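Local structure of CMP/dCMP-type deaminase domain-containing protein (Aspergillus oryzae RIB40, 7DRY) at residues Pro23-Val28 against Gly51-Leu56; Val33-Gly38 against Val94-Met99. The protein probably catalyses the zinc-dependent deamination step of riboflavin biosynthesis, as the Rib2 deaminase of this fungus. All coordinates share one frame; numbering follows the deposited sequence. Where two conformers were deposited one is given.

Overall arrangement
Both contacts reach the same sheet, in which strand 29-36 lies between strands 46-52 and 91-97: contact 2 lies within it, contact 1 at the end of strand 46-52. Contact 1 pairs the loop leading into strand 29-36 with the turn that leaves strand 46-52; contact 2 pairs the far part of strand 29-36 with strand 91-97. Their centres are about 20 Å apart, yet V28 joins them: its CG1 packs 3.4 Å from CG2 of V97, and its CG2 lies 3.8 Å from SD of M99. The V28 side chain lies about 7 Å from the zinc ion and about 4 Å from the side chain of E63; that of Y96, in contact 2, is about 9 Å from E63.

Contact 1: Pro23-Val28 against Gly51-Leu56; sequences PTNFRV and GYTMEL
N25 meets M54 across two chain segments that run nearly antiparallel. Its CB lies 3.7 Å from M54 CE, and its ND2 makes a weak hydrogen bond of 3.4 Å to M54 SD, with an N-H...S angle of 144°. The methionine is extended beyond CG, which carries the sulfur over to the amide. The stronger partner of ND2 is the carbonyl of P20, so the sulfur is secondary. At F26 the backbone makes the contact: T53 OG1 donates to F26 O at 2.7 Å, in the plane of the carbonyl, and T53 CG2 comes to 3.3 Å from F26 O. OG1 stands anti to its own carbonyl carbon (chi1 -61°). The F26 side chain leaves the backbone away from 51-56, and its ring meets F140 and H175 edge-to-face. R27 contributes little here. V28 closes the interface: V28 O accepts from T53 N at 3.0 Å (155°) and takes a CA-H...O contact from Y52 CA at 3.2 Å. T53 thus bonds to two carbonyls of the loop, F26 O through OG1 and V28 O through its backbone N, from within the type II turn Y52-E55, which is closed by E55 N to Y52 O. The zinc ligand H61 is about 5 Å from the T53 side chain, and E63 about 4 Å from that of V28, which puts the turn and the end of the loop beside the zinc site of the cytidine deaminase-like fold.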
ATOM      1  N   PRO A  23     -13.639 -11.572  -9.516  1.00 26.42           N
ATOM      2  CA  PRO A  23     -13.909 -12.598  -8.497  1.00 26.95           C
ATOM      3  C   PRO A  23     -12.738 -12.884  -7.581  1.00 26.35           C
ATOM      4  O   PRO A  23     -12.946 -13.404  -6.480  1.00 28.61           O
ATOM      5  CB  PRO A  23     -14.280 -13.837  -9.328  1.00 29.58           C
ATOM      6  CG  PRO A  23     -14.716 -13.292 -10.643  1.00 34.14           C
ATOM      7  CD  PRO A  23     -13.893 -12.066 -10.881  1.00 29.12           C
ATOM      8  N   THR A  24     -11.509 -12.568  -7.987  1.00 26.61           N
ATOM      9  CA  THR A  24     -10.342 -13.007  -7.234  1.00 25.74           C
ATOM     10  C   THR A  24      -9.365 -11.886  -6.901  1.00 22.30           C
ATOM     11  O   THR A  24      -8.245 -12.175  -6.467  1.00 25.43           O
ATOM     12  CB  THR A  24      -9.601 -14.107  -7.996  1.00 30.54           C
ATOM     13  OG1 THR A  24      -8.989 -13.531  -9.154  1.00 31.06           O
ATOM     14  CG2 THR A  24     -10.567 -15.199  -8.429  1.00 32.44           C
ATOM     15  N   ASN A  25      -9.727 -10.634  -7.119  1.00 20.89           N
ATOM     16  CA  ASN A  25      -8.823  -9.548  -6.775  1.00 19.15           C
ATOM     17  C   ASN A  25      -9.251  -8.878  -5.472  1.00 17.28           C
ATOM     18  O   ASN A  25     -10.324  -9.135  -4.923  1.00 18.54           O
ATOM     19  CB  ASN A  25      -8.654  -8.553  -7.932  1.00 21.27           C
ATOM     20  CG  ASN A  25      -9.875  -7.672  -8.154  1.00 18.45           C
ATOM     21  OD1 ASN A  25     -10.958  -7.926  -7.617  1.00 19.35           O
ATOM     22  ND2 ASN A  25      -9.705  -6.630  -8.968  1.00 19.93           N
ATOM     23  N   PHE A  26      -8.358  -8.051  -4.950  1.00 15.92           N
ATOM     24  CA  PHE A  26      -8.615  -7.262  -3.753  1.00 14.32           C
ATOM     25  C   PHE A  26      -8.368  -5.814  -4.136  1.00 13.75           C
ATOM     26  O   PHE A  26      -7.231  -5.427  -4.419  1.00 13.08           O
ATOM     27  CB  PHE A  26      -7.706  -7.709  -2.607  1.00 14.48           C
ATOM     28  CG  PHE A  26      -8.143  -9.000  -1.972  1.00 15.88           C
ATOM     29  CD1 PHE A  26      -7.888 -10.216  -2.589  1.00 17.62           C
ATOM     30  CD2 PHE A  26      -8.827  -8.993  -0.770  1.00 15.73           C
ATOM     31  CE1 PHE A  26      -8.309 -11.413  -2.008  1.00 19.07           C
ATOM     32  CE2 PHE A  26      -9.249 -10.181  -0.181  1.00 17.32           C
ATOM     33  CZ  PHE A  26      -8.988 -11.389  -0.798  1.00 18.93           C
ATOM     34  N   ARG A  27      -9.442  -5.033  -4.166  1.00 12.30           N
ATOM     35  CA  ARG A  27      -9.406  -3.666  -4.669  1.00 11.11           C
ATOM     36  C   ARG A  27      -8.866  -2.747  -3.586  1.00 10.73           C
ATOM     37  O   ARG A  27      -9.540  -2.504  -2.577  1.00 11.23           O
ATOM     38  CB  ARG A  27     -10.802  -3.248  -5.107  1.00 11.69           C
ATOM     39  CG  ARG A  27     -11.311  -4.107  -6.241  1.00 13.21           C
ATOM     40  CD  ARG A  27     -12.797  -3.961  -6.392  1.00 13.97           C
ATOM     41  NE  ARG A  27     -13.174  -2.735  -7.087  1.00 15.41           N
ATOM     42  CZ  ARG A  27     -14.086  -1.869  -6.642  1.00 17.05           C
ATOM     43  NH1 ARG A  27     -14.695  -2.064  -5.476  1.00 14.12           N
ATOM     44  NH2 ARG A  27     -14.398  -0.818  -7.377  1.00 13.52           N
ATOM     45  N   VAL A  28      -7.650  -2.247  -3.801  1.00  9.41           N
ATOM     46  CA  VAL A  28      -6.878  -1.521  -2.805  1.00 10.10           C
ATOM     47  C   VAL A  28      -6.326  -0.266  -3.472  1.00 10.18           C
ATOM     48  O   VAL A  28      -6.125  -0.227  -4.689  1.00 11.54           O
ATOM     49  CB  VAL A  28      -5.754  -2.440  -2.252  1.00  9.57           C
ATOM     50  CG1 VAL A  28      -4.809  -1.704  -1.311  1.00 10.38           C
ATOM     51  CG2 VAL A  28      -6.351  -3.635  -1.531  1.00 12.62           C
ATOM     52  N   GLY A  51      -1.439   4.721  -6.614  1.00  8.14           N
ATOM     53  CA  GLY A  51      -1.751   3.556  -7.432  1.00  8.27           C
ATOM     54  C   GLY A  51      -2.914   2.784  -6.851  1.00  8.60           C
ATOM     55  O   GLY A  51      -3.337   3.002  -5.713  1.00 10.66           O
ATOM     56  N   TYR A  52      -3.453   1.878  -7.666  1.00  7.90           N
ATOM     57  CA  TYR A  52      -4.542   1.027  -7.211  1.00  9.53           C
ATOM     58  C   TYR A  52      -4.474  -0.328  -7.906  1.00  9.88           C
ATOM     59  O   TYR A  52      -3.818  -0.489  -8.938  1.00 10.74           O
ATOM     60  CB  TYR A  52      -5.911   1.692  -7.425  1.00  9.31           C
ATOM     61  CG  TYR A  52      -6.206   2.091  -8.849  1.00  9.41           C
ATOM     62  CD1 TYR A  52      -5.864   3.347  -9.332  1.00  9.76           C
ATOM     63  CD2 TYR A  52      -6.856   1.215  -9.706  1.00  9.75           C
ATOM     64  CE1 TYR A  52      -6.153   3.704 -10.641  1.00 10.19           C
ATOM     65  CE2 TYR A  52      -7.140   1.563 -11.012  1.00 11.77           C
ATOM     66  CZ  TYR A  52      -6.779   2.816 -11.469  1.00 12.07           C
ATOM     67  OH  TYR A  52      -7.076   3.174 -12.771  1.00 17.43           O
ATOM     68  N   THR A  53      -5.162  -1.306  -7.318  1.00  9.50           N
ATOM     69  CA  THR A  53      -5.113  -2.673  -7.827  1.00  9.51           C
ATOM     70  C   THR A  53      -5.528  -2.713  -9.295  1.00 11.25           C
ATOM     71  O   THR A  53      -6.572  -2.179  -9.674  1.00 11.36           O
ATOM     72  CB  THR A  53      -6.090  -3.523  -7.017  1.00 12.11           C
ATOM     73  OG1 THR A  53      -5.696  -3.520  -5.639  1.00 12.33           O
ATOM     74  CG2 THR A  53      -6.133  -4.959  -7.544  1.00 12.98           C
ATOM     75  N   MET A  54      -4.715  -3.361 -10.122  1.00 10.39           N
ATOM     76  CA  MET A  54      -5.027  -3.612 -11.526  1.00 10.84           C
ATOM     77  C   MET A  54      -5.117  -2.339 -12.351  1.00 11.51           C
ATOM     78  O   MET A  54      -5.677  -2.346 -13.451  1.00 13.27           O
ATOM     79  CB  MET A  54      -6.245  -4.523 -11.715  1.00 13.86           C
ATOM     80  CG  MET A  54      -5.915  -5.960 -11.317  1.00 15.88           C
ATOM     81  SD  MET A  54      -7.342  -7.045 -11.331  1.00 17.96           S
ATOM     82  CE  MET A  54      -6.565  -8.631 -11.021  1.00 26.51           C
ATOM     83  N   GLU A  55      -4.554  -1.246 -11.838  1.00 10.82           N
ATOM     84  CA  GLU A  55      -4.366  -0.054 -12.653  1.00  9.86           C
ATOM     85  C   GLU A  55      -3.479  -0.376 -13.840  1.00 11.41           C
ATOM     86  O   GLU A  55      -3.758   0.033 -14.970  1.00 11.35           O
ATOM     87  CB  GLU A  55      -3.726   1.026 -11.784  1.00  9.91           C
ATOM     88  CG  GLU A  55      -3.480   2.369 -12.469  1.00 11.15           C
ATOM     89  CD  GLU A  55      -2.831   3.364 -11.526  1.00  9.78           C
ATOM     90  OE1 GLU A  55      -2.305   2.929 -10.483  1.00 10.85           O
ATOM     91  OE2 GLU A  55      -2.861   4.574 -11.828  1.00 11.91           O
ATOM     92  N   LEU A  56      -2.405  -1.113 -13.604  0.53 11.35           N
ATOM     93  CA  LEU A  56      -1.530  -1.561 -14.672  0.53  9.81           C
ATOM     94  C   LEU A  56      -1.917  -2.975 -15.085  0.53 12.65           C
ATOM     95  O   LEU A  56      -2.383  -3.773 -14.267  0.53 14.44           O
ATOM     96  CB  LEU A  56      -0.074  -1.512 -14.201  0.53 12.00           C
ATOM     97  CG  LEU A  56       0.264  -0.121 -13.652  0.53 10.85           C
ATOM     98  CD1 LEU A  56       1.685  -0.056 -13.138  0.53 11.08           C
ATOM     99  CD2 LEU A  56       0.011   0.966 -14.711  0.53 11.21           C
TER

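Contact 2: Val33-Gly38 against Val94-Met99; sequences VSRKEG and VMYVTM
V33 and V94 form an antiparallel hydrogen-bonded pair in which each main-chain donor finds the other residue's acceptor. V33 N reaches V94 O at 2.8 Å with an N-H...O angle of 163°, and V94 N reaches V33 O at 2.8 Å. R35 and Y96, each two residues on from the pair and therefore diagonal across it, meet through side chains. The arginine runs extended through CD and then bends at chi3, which sets NE. Both terminal nitrogens, NH1 and NH2, donate to Y96 OH at 2.9 Å each, and the oxygen lies in the guanidinium plane. Because one atom serves both donors, neither bond is straight; the angle at the NH1 hydrogen is 145°. The guanidinium and ring planes stand 71° apart. The V33-V94 pair joins strands 29-36 and 91-97 in the mixed central sheet of the cytidine deaminase-like fold, where M95 bonds through its backbone to K129 and Y131 on the next strand. R35 NH2 also has a salt bridge to D45, its strongest partner, which probably offsets much of the buried positive charge. Y96 OH has a third partner in H5 ND1, and the ring is stacked with Y8 and Y131. V33 CG2 touches the same ring at its edge, 4.1 Å from CD1 of Y96.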
ATOM      1  N   VAL A  33       3.719   9.457   0.122  1.00  9.36           N
ATOM      2  CA  VAL A  33       3.809  10.845   0.568  1.00 12.27           C
ATOM      3  C   VAL A  33       5.231  11.127   1.043  1.00 11.11           C
ATOM      4  O   VAL A  33       5.860  10.272   1.677  1.00 10.82           O
ATOM      5  CB  VAL A  33       2.816  11.073   1.730  1.00 13.01           C
ATOM      6  CG1 VAL A  33       2.909  12.494   2.279  1.00 18.48           C
ATOM      7  CG2 VAL A  33       1.383  10.755   1.277  1.00 15.12           C
ATOM      8  N   SER A  34       5.728  12.331   0.754  1.00  9.11           N
ATOM      9  CA  SER A  34       6.956  12.853   1.360  1.00 11.19           C
ATOM     10  C   SER A  34       6.569  13.813   2.479  1.00 10.98           C
ATOM     11  O   SER A  34       5.854  14.796   2.244  1.00 12.85           O
ATOM     12  CB  SER A  34       7.836  13.577   0.340  1.00 10.29           C
ATOM     13  OG  SER A  34       8.884  14.290   0.993  1.00 13.37           O
ATOM     14  N   ARG A  35       7.044  13.530   3.686  1.00 11.52           N
ATOM     15  CA  ARG A  35       6.619  14.222   4.894  1.00 12.27           C
ATOM     16  C   ARG A  35       7.846  14.684   5.670  1.00 13.95           C
ATOM     17  O   ARG A  35       8.835  13.951   5.781  1.00 13.50           O
ATOM     18  CB  ARG A  35       5.792  13.251   5.759  1.00 13.35           C
ATOM     19  CG  ARG A  35       5.438  13.755   7.142  1.00 14.15           C
ATOM     20  CD  ARG A  35       4.344  12.881   7.743  1.00 16.45           C
ATOM     21  NE  ARG A  35       3.095  13.023   7.005  1.00 12.84           N
ATOM     22  CZ  ARG A  35       2.132  12.104   6.977  1.00 14.51           C
ATOM     23  NH1 ARG A  35       2.266  10.969   7.658  1.00 14.75           N
ATOM     24  NH2 ARG A  35       1.034  12.324   6.267  1.00 14.36           N
ATOM     25  N   LYS A  36       7.778  15.887   6.233  1.00 14.28           N
ATOM     26  CA  LYS A  36       8.865  16.349   7.085  1.00 15.60           C
ATOM     27  C   LYS A  36       8.991  15.443   8.304  1.00 15.80           C
ATOM     28  O   LYS A  36       7.993  15.027   8.895  1.00 15.55           O
ATOM     29  CB  LYS A  36       8.611  17.789   7.548  1.00 19.19           C
ATOM     30  CG  LYS A  36       8.788  18.834   6.460  1.00 28.67           C
ATOM     31  CD  LYS A  36      10.228  18.897   5.973  1.00 37.14           C
ATOM     32  CE  LYS A  36      11.176  19.366   7.060  1.00 34.24           C
ATOM     33  NZ  LYS A  36      11.395  20.844   7.066  1.00 39.40           N
ATOM     34  N   GLU A  37      10.224  15.110   8.672  1.00 16.45           N
ATOM     35  CA  GLU A  37      10.421  14.346   9.892  1.00 17.02           C
ATOM     36  C   GLU A  37      10.230  15.245  11.103  1.00 18.48           C
ATOM     37  O   GLU A  37      10.470  16.452  11.048  1.00 19.79           O
ATOM     38  CB  GLU A  37      11.807  13.701   9.912  1.00 20.17           C
ATOM     39  CG  GLU A  37      11.834  12.403   9.113  1.00 21.19           C
ATOM     40  CD  GLU A  37      13.183  12.099   8.512  1.00 25.28           C
ATOM     41  OE1 GLU A  37      13.440  10.914   8.192  1.00 23.08           O
ATOM     42  OE2 GLU A  37      13.985  13.035   8.354  1.00 21.33           O
ATOM     43  N   GLY A  38       9.774  14.651  12.200  1.00 19.55           N
ATOM     44  CA  GLY A  38       9.577  15.420  13.415  1.00 22.21           C
ATOM     45  C   GLY A  38       8.154  15.921  13.570  1.00 20.44           C
ATOM     46  O   GLY A  38       7.210  15.245  13.170  1.00 21.51           O
ATOM     47  N   VAL A  94       6.384   7.966   3.249  1.00 10.85           N
ATOM     48  CA  VAL A  94       5.373   7.202   3.963  1.00 10.63           C
ATOM     49  C   VAL A  94       4.363   6.735   2.928  1.00 11.05           C
ATOM     50  O   VAL A  94       3.953   7.517   2.065  1.00 12.20           O
ATOM     51  CB  VAL A  94       4.684   8.094   5.012  1.00 13.99           C
ATOM     52  CG1 VAL A  94       3.489   7.400   5.610  1.00 21.58           C
ATOM     53  CG2 VAL A  94       5.688   8.524   6.081  1.00 15.05           C
ATOM     54  N   MET A  95       3.965   5.469   3.002  1.00  9.24           N
ATOM     55  CA  MET A  95       2.929   4.943   2.125  1.00  9.39           C
ATOM     56  C   MET A  95       1.667   4.640   2.916  1.00 11.00           C
ATOM     57  O   MET A  95       1.714   3.936   3.932  1.00 12.43           O
ATOM     58  CB  MET A  95       3.399   3.699   1.372  1.00 11.16           C
ATOM     59  CG  MET A  95       2.370   3.242   0.339  1.00 11.77           C
ATOM     60  SD  MET A  95       2.830   1.753  -0.563  1.00 13.98           S
ATOM     61  CE  MET A  95       3.931   2.456  -1.797  1.00 13.43           C
ATOM     62  N   TYR A  96       0.549   5.201   2.461  1.00  9.55           N
ATOM     63  CA  TYR A  96      -0.772   4.824   2.936  1.00 10.57           C
ATOM     64  C   TYR A  96      -1.355   3.794   1.980  1.00 10.21           C
ATOM     65  O   TYR A  96      -1.189   3.893   0.760  1.00  9.39           O
ATOM     66  CB  TYR A  96      -1.691   6.046   2.963  1.00  9.81           C
ATOM     67  CG  TYR A  96      -1.328   7.059   4.015  1.00  9.22           C
ATOM     68  CD1 TYR A  96      -0.413   8.086   3.746  1.00 10.02           C
ATOM     69  CD2 TYR A  96      -1.900   7.007   5.283  1.00 10.26           C
ATOM     70  CE1 TYR A  96      -0.076   9.018   4.723  1.00 13.16           C
ATOM     71  CE2 TYR A  96      -1.564   7.929   6.265  1.00 11.00           C
ATOM     72  CZ  TYR A  96      -0.664   8.937   5.980  1.00 11.41           C
ATOM     73  OH  TYR A  96      -0.341   9.851   6.944  1.00 13.79           O
ATOM     74  N   VAL A  97      -2.019   2.787   2.532  1.00  9.94           N
ATOM     75  CA  VAL A  97      -2.630   1.747   1.712  1.00 10.67           C
ATOM     76  C   VAL A  97      -3.813   1.193   2.491  1.00 10.30           C
ATOM     77  O   VAL A  97      -3.749   1.095   3.715  1.00 11.40           O
ATOM     78  CB  VAL A  97      -1.576   0.679   1.335  1.00 15.30           C
ATOM     79  CG1 VAL A  97      -0.921   0.098   2.564  1.00 18.54           C
ATOM     80  CG2 VAL A  97      -2.163  -0.409   0.472  1.00 14.19           C
ATOM     81  N   THR A  98      -4.916   0.881   1.799  1.00 10.14           N
ATOM     82  CA  THR A  98      -6.113   0.527   2.563  1.00 10.65           C
ATOM     83  C   THR A  98      -5.904  -0.760   3.354  1.00 11.87           C
ATOM     84  O   THR A  98      -6.334  -0.853   4.506  1.00 12.32           O
ATOM     85  CB  THR A  98      -7.374   0.460   1.694  1.00 11.10           C
ATOM     86  OG1 THR A  98      -7.204  -0.502   0.647  1.00 12.27           O
ATOM     87  CG2 THR A  98      -7.710   1.826   1.106  1.00 11.00           C
ATOM     88  N   MET A  99      -5.237  -1.754   2.766  1.00 11.54           N
ATOM     89  CA  MET A  99      -5.014  -3.034   3.427  1.00 11.93           C
ATOM     90  C   MET A  99      -3.526  -3.257   3.681  1.00 14.83           C
ATOM     91  O   MET A  99      -2.671  -2.672   3.014  1.00 13.43           O
ATOM     92  CB  MET A  99      -5.582  -4.179   2.577  1.00 12.31           C
ATOM     93  CG  MET A  99      -7.083  -4.050   2.298  1.00 13.12           C
ATOM     94  SD  MET A  99      -7.795  -5.485   1.495  1.00 15.25           S
ATOM     95  CE  MET A  99      -7.833  -6.672   2.848  1.00 15.35           C
TER